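PDB 1QNR: endo-1,4-b-d-mannanase from Trichoderma reesei, which hydrolyses internal beta-1,4-mannosidic bonds in mannan polysaccharides, as an endo-acting beta-mannanase of glycoside hydrolase family 5. Local coordinates for residues L92-V95 / V96-A99; V181-A184 / T185-Q189. One frame throughout, in Å; residues are numbered along the deposited sequence.

Contact 1 (92-95 with 96-99) and contact 2 (181-184 with 185-189) are each a local piece of a single helix, 90-102 and 178-194 respectively, and both belong to the family 5 TIM-barrel domain. Their centres are 28 Å apart and their nearest atoms about 16 Å, so they do not touch. Helix 138-155 packs near both of them. Both rest on i to i+4 backbone bonds; contact 1 adds the Gln97 amide against the Tyr94 ring, contact 2 hydroxyls turned back onto the helix and a valine over an indole. In this family the active site lies at the C-terminal ends of the barrel strands; both contacts belong instead to the helical layer around them.

Contact 1: residues L92-V95 / V96-A99; sequences LDYV and VQSA
Gln97 reaches back along the helix to the ring of Tyr94, one turn earlier. Its CB rests 3.5 Å from Asp93 O, close to the carbonyls of the preceding turn. The first torsion sets CG opposite the backbone N (chi1 177°), and beyond CG the chain runs extended, which carries the amide out to the tyrosine. There CD lies 3.7 Å from Tyr94 CE1, and OE1 stays beside that same ring carbon. NE2 makes the closest approach, 3.4 Å from Tyr94 CD1. Ring and amide planes are turned 65° from one another, and the amide meets the ring obliquely. Glutamine suits this exposed position because its long side chain can set the amide against an aromatic neighbour on the solvent-facing side of the helix, without a polar group being buried.

Beneath the side chains run the i to i+4 bonds of a regular alpha-helix, among them Ser98 N to Tyr94 O at 2.8 Å. This is helix 90-102 of the TIM barrel, which leads into strand 105-109 and leans on helix 35-47.

On that flank, Ser98 CB comes to 4.2 Å from Tyr94 CE2, and the small serine fits between the tyrosine and the neighbouring helix. Asp39 ties the two residues together, one carboxylate oxygen hydrogen-bonded to Tyr94 OH and the other to Ser98 OG, which should limit rotation of both side chains, while His35 stacks on the tyrosine ring. Val96 packs closely on the preceding turn, its CG2 3.5 Å from Leu92 O. Apolar Val96 and the short Ala99 suit the side facing the barrel, where both meet Leu106 of strand 105-109. Asp93, partly exposed, forms a salt bridge with Arg154 and a hydrogen bond with Tyr155 of helix 138-155, both through OD1, a pairing its acidic side chain suits.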
loop_
_atom_site.group_PDB
_atom_site.type_symbol
_atom_site.label_atom_id
_atom_site.label_comp_id
_atom_site.label_asym_id
_atom_site.label_seq_id
_atom_site.Cartn_x
_atom_site.Cartn_y
_atom_site.Cartn_z
ATOM N N LEU A 92 9.173 -4.675 12.437
ATOM C CA LEU A 92 8.525 -5.280 11.227
ATOM C C LEU A 92 8.703 -6.809 11.175
ATOM O O LEU A 92 7.719 -7.487 10.735
ATOM C CB LEU A 92 9.153 -4.628 9.980
ATOM C CG LEU A 92 8.488 -4.970 8.627
ATOM C CD1 LEU A 92 7.013 -4.560 8.567
ATOM C CD2 LEU A 92 9.265 -4.261 7.490
ATOM N N ASP A 93 9.789 -7.340 11.757
ATOM C CA ASP A 93 9.896 -8.821 11.739
ATOM C C ASP A 93 8.722 -9.442 12.516
ATOM O O ASP A 93 8.181 -10.504 12.152
ATOM C CB ASP A 93 11.190 -9.294 12.432
ATOM C CG ASP A 93 12.474 -8.967 11.720
ATOM O OD1 ASP A 93 12.463 -8.629 10.518
ATOM O OD2 ASP A 93 13.549 -9.134 12.380
ATOM N N TYR A 94 8.311 -8.835 13.649
ATOM C CA TYR A 94 7.202 -9.386 14.435
ATOM C C TYR A 94 5.875 -9.335 13.688
ATOM O O TYR A 94 4.996 -10.179 13.803
ATOM C CB TYR A 94 7.137 -8.789 15.876
ATOM C CG TYR A 94 6.174 -9.663 16.711
ATOM C CD1 TYR A 94 6.604 -10.907 17.208
ATOM C CD2 TYR A 94 4.840 -9.328 16.897
ATOM C CE1 TYR A 94 5.737 -11.744 17.903
ATOM C CE2 TYR A 94 3.976 -10.167 17.583
ATOM C CZ TYR A 94 4.425 -11.365 18.082
ATOM O OH TYR A 94 3.583 -12.209 18.820
ATOM N N VAL A 95 5.663 -8.198 12.928
ATOM C CA VAL A 95 4.467 -8.098 12.088
ATOM C C VAL A 95 4.403 -9.226 11.083
ATOM O O VAL A 95 3.330 -9.825 10.896
ATOM C CB VAL A 95 4.446 -6.685 11.401
ATOM C CG1 VAL A 95 3.281 -6.594 10.402
ATOM C CG2 VAL A 95 4.292 -5.606 12.448
ATOM N N VAL A 96 5.532 -9.520 10.426
ATOM C CA VAL A 96 5.511 -10.673 9.486
ATOM C C VAL A 96 5.318 -12.012 10.235
ATOM O O VAL A 96 4.513 -12.831 9.749
ATOM C CB VAL A 96 6.831 -10.710 8.699
ATOM C CG1 VAL A 96 6.921 -11.937 7.790
ATOM C CG2 VAL A 96 6.993 -9.416 7.884
ATOM N N GLN A 97 5.902 -12.186 11.422
ATOM C CA GLN A 97 5.700 -13.391 12.249
ATOM C C GLN A 97 4.222 -13.558 12.585
ATOM O O GLN A 97 3.650 -14.658 12.470
ATOM C CB GLN A 97 6.594 -13.309 13.530
ATOM C CG GLN A 97 6.343 -14.525 14.441
ATOM C CD GLN A 97 6.959 -14.520 15.802
ATOM O OE1 GLN A 97 6.495 -15.282 16.753
ATOM N NE2 GLN A 97 7.999 -13.790 16.065
ATOM N N SER A 98 3.550 -12.463 13.006
ATOM C CA SER A 98 2.109 -12.505 13.385
ATOM C C SER A 98 1.236 -12.761 12.182
ATOM O O SER A 98 0.188 -13.463 12.229
ATOM C CB SER A 98 1.778 -11.161 14.110
ATOM O OG SER A 98 0.419 -11.241 14.579
ATOM N N ALA A 99 1.588 -12.180 10.996
ATOM C CA ALA A 99 0.796 -12.473 9.763
ATOM C C ALA A 99 0.903 -13.965 9.439
ATOM O O ALA A 99 -0.113 -14.614 9.079
ATOM C CB ALA A 99 1.338 -11.618 8.594
#

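Contact 2: residues V181-A184 / T185-Q189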
loop_
_atom_site.group_PDB
_atom_site.type_symbol
_atom_site.label_atom_id
_atom_site.label_comp_id
_atom_site.label_asym_id
_atom_site.label_seq_id
_atom_site.Cartn_x
_atom_site.Cartn_y
_atom_site.Cartn_z
ATOM N N VAL A 181 7.589 6.059 -15.464
ATOM C CA VAL A 181 7.625 4.763 -16.201
ATOM C C VAL A 181 9.032 4.183 -16.147
ATOM O O VAL A 181 9.197 2.974 -15.862
ATOM C CB VAL A 181 7.149 4.947 -17.648
ATOM C CG1 VAL A 181 7.370 3.641 -18.415
ATOM C CG2 VAL A 181 5.649 5.317 -17.737
ATOM N N GLN A 182 10.077 4.964 -16.437
ATOM C CA GLN A 182 11.441 4.421 -16.468
ATOM C C GLN A 182 11.939 4.046 -15.089
ATOM O O GLN A 182 12.565 2.963 -14.943
ATOM C CB GLN A 182 12.483 5.376 -17.165
ATOM C CG GLN A 182 12.158 5.670 -18.650
ATOM C CD GLN A 182 11.864 4.433 -19.465
ATOM O OE1 GLN A 182 12.586 3.383 -19.389
ATOM N NE2 GLN A 182 10.759 4.390 -20.223
ATOM N N TRP A 183 11.615 4.817 -14.048
ATOM C CA TRP A 183 12.045 4.450 -12.674
ATOM C C TRP A 183 11.308 3.178 -12.223
ATOM O O TRP A 183 11.968 2.237 -11.705
ATOM C CB TRP A 183 11.654 5.646 -11.772
ATOM C CG TRP A 183 11.853 5.364 -10.292
ATOM C CD1 TRP A 183 13.050 5.438 -9.586
ATOM C CD2 TRP A 183 10.836 5.001 -9.327
ATOM N NE1 TRP A 183 12.854 5.064 -8.275
ATOM C CE2 TRP A 183 11.490 4.795 -8.108
ATOM C CE3 TRP A 183 9.449 4.791 -9.437
ATOM C CZ2 TRP A 183 10.767 4.467 -6.963
ATOM C CZ3 TRP A 183 8.739 4.438 -8.259
ATOM C CH2 TRP A 183 9.412 4.259 -7.028
ATOM N N ALA A 184 9.988 3.091 -12.444
ATOM C CA ALA A 184 9.273 1.891 -11.997
ATOM C C ALA A 184 9.697 0.640 -12.746
ATOM O O ALA A 184 9.762 -0.465 -12.154
ATOM C CB ALA A 184 7.756 2.107 -12.149
ATOM N N THR A 185 10.052 0.799 -14.046
ATOM C CA THR A 185 10.554 -0.345 -14.812
ATOM C C THR A 185 11.858 -0.828 -14.197
ATOM O O THR A 185 12.019 -2.090 -13.919
ATOM C CB THR A 185 10.760 0.107 -16.299
ATOM O OG1 THR A 185 9.515 0.430 -16.884
ATOM C CG2 THR A 185 11.421 -1.003 -17.136
ATOM N N SER A 186 12.841 0.027 -13.976
ATOM C CA SER A 186 14.131 -0.383 -13.416
ATOM C C SER A 186 14.034 -0.918 -11.989
ATOM O O SER A 186 14.655 -1.982 -11.655
ATOM C CB SER A 186 15.105 0.824 -13.432
ATOM O OG SER A 186 16.377 0.331 -13.020
ATOM N N VAL A 187 13.246 -0.231 -11.106
ATOM C CA VAL A 187 13.210 -0.708 -9.711
ATOM C C VAL A 187 12.444 -2.023 -9.639
ATOM O O VAL A 187 12.882 -2.919 -8.865
ATOM C CB VAL A 187 12.581 0.348 -8.776
ATOM C CG1 VAL A 187 12.385 -0.162 -7.343
ATOM C CG2 VAL A 187 13.428 1.642 -8.732
ATOM N N SER A 188 11.351 -2.210 -10.366
ATOM C CA SER A 188 10.621 -3.526 -10.262
ATOM C C SER A 188 11.498 -4.639 -10.817
ATOM O O SER A 188 11.426 -5.747 -10.308
ATOM C CB SER A 188 9.248 -3.467 -10.927
ATOM O OG SER A 188 9.303 -3.111 -12.355
ATOM N N GLN A 189 12.259 -4.420 -11.908
ATOM C CA GLN A 189 13.244 -5.436 -12.339
ATOM C C GLN A 189 14.233 -5.745 -11.239
ATOM O O GLN A 189 14.569 -6.959 -11.009
ATOM C CB GLN A 189 14.029 -4.969 -13.611
ATOM C CG GLN A 189 13.227 -4.969 -14.889
ATOM C CD GLN A 189 14.004 -4.334 -16.056
ATOM O OE1 GLN A 189 15.231 -4.119 -15.959
ATOM N NE2 GLN A 189 13.296 -4.097 -17.132
#
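Thr185 grips the carbonyl of Val181 twice: its backbone N donates to Val181 O at 3.0 Å, and its OG1 donates to the same oxygen at 2.8 Å, from the opposite face of the carbonyl plane. One turn on, Ser188 repeats the double hold, with N 3.0 Å and OG 2.7 Å from Ala184 O. Its hydroxyl sits between backbone N and carbonyl carbon (chi1 59°), a setting that folds it back onto the helix; small hydroxyl residues suit this, since they can donate to a carbonyl of the preceding turn, and Ser188 OG also bonds Ser234 OG. A valine in place of Thr185 would probably leave Val181 O with the backbone bond alone and lose the hydroxyl's grip on it.

On another flank, Val187 CG2 makes a CH-pi contact with Trp183, 3.8 Å from the centroid of the five-membered ring and 23° off its normal. This one methyl of the branched valine lies over the ring, toward its rim. The hydrogen bond from Trp183 NE1 to Gln141 OE1 should limit the ring's rotation, and Tyr135 meets it edge-to-face.

Helix 178-194 is the crossover between parallel strands 161-165 and 199-201, with Val187 packed on helix 138-155 and Val181 on helix 226-230.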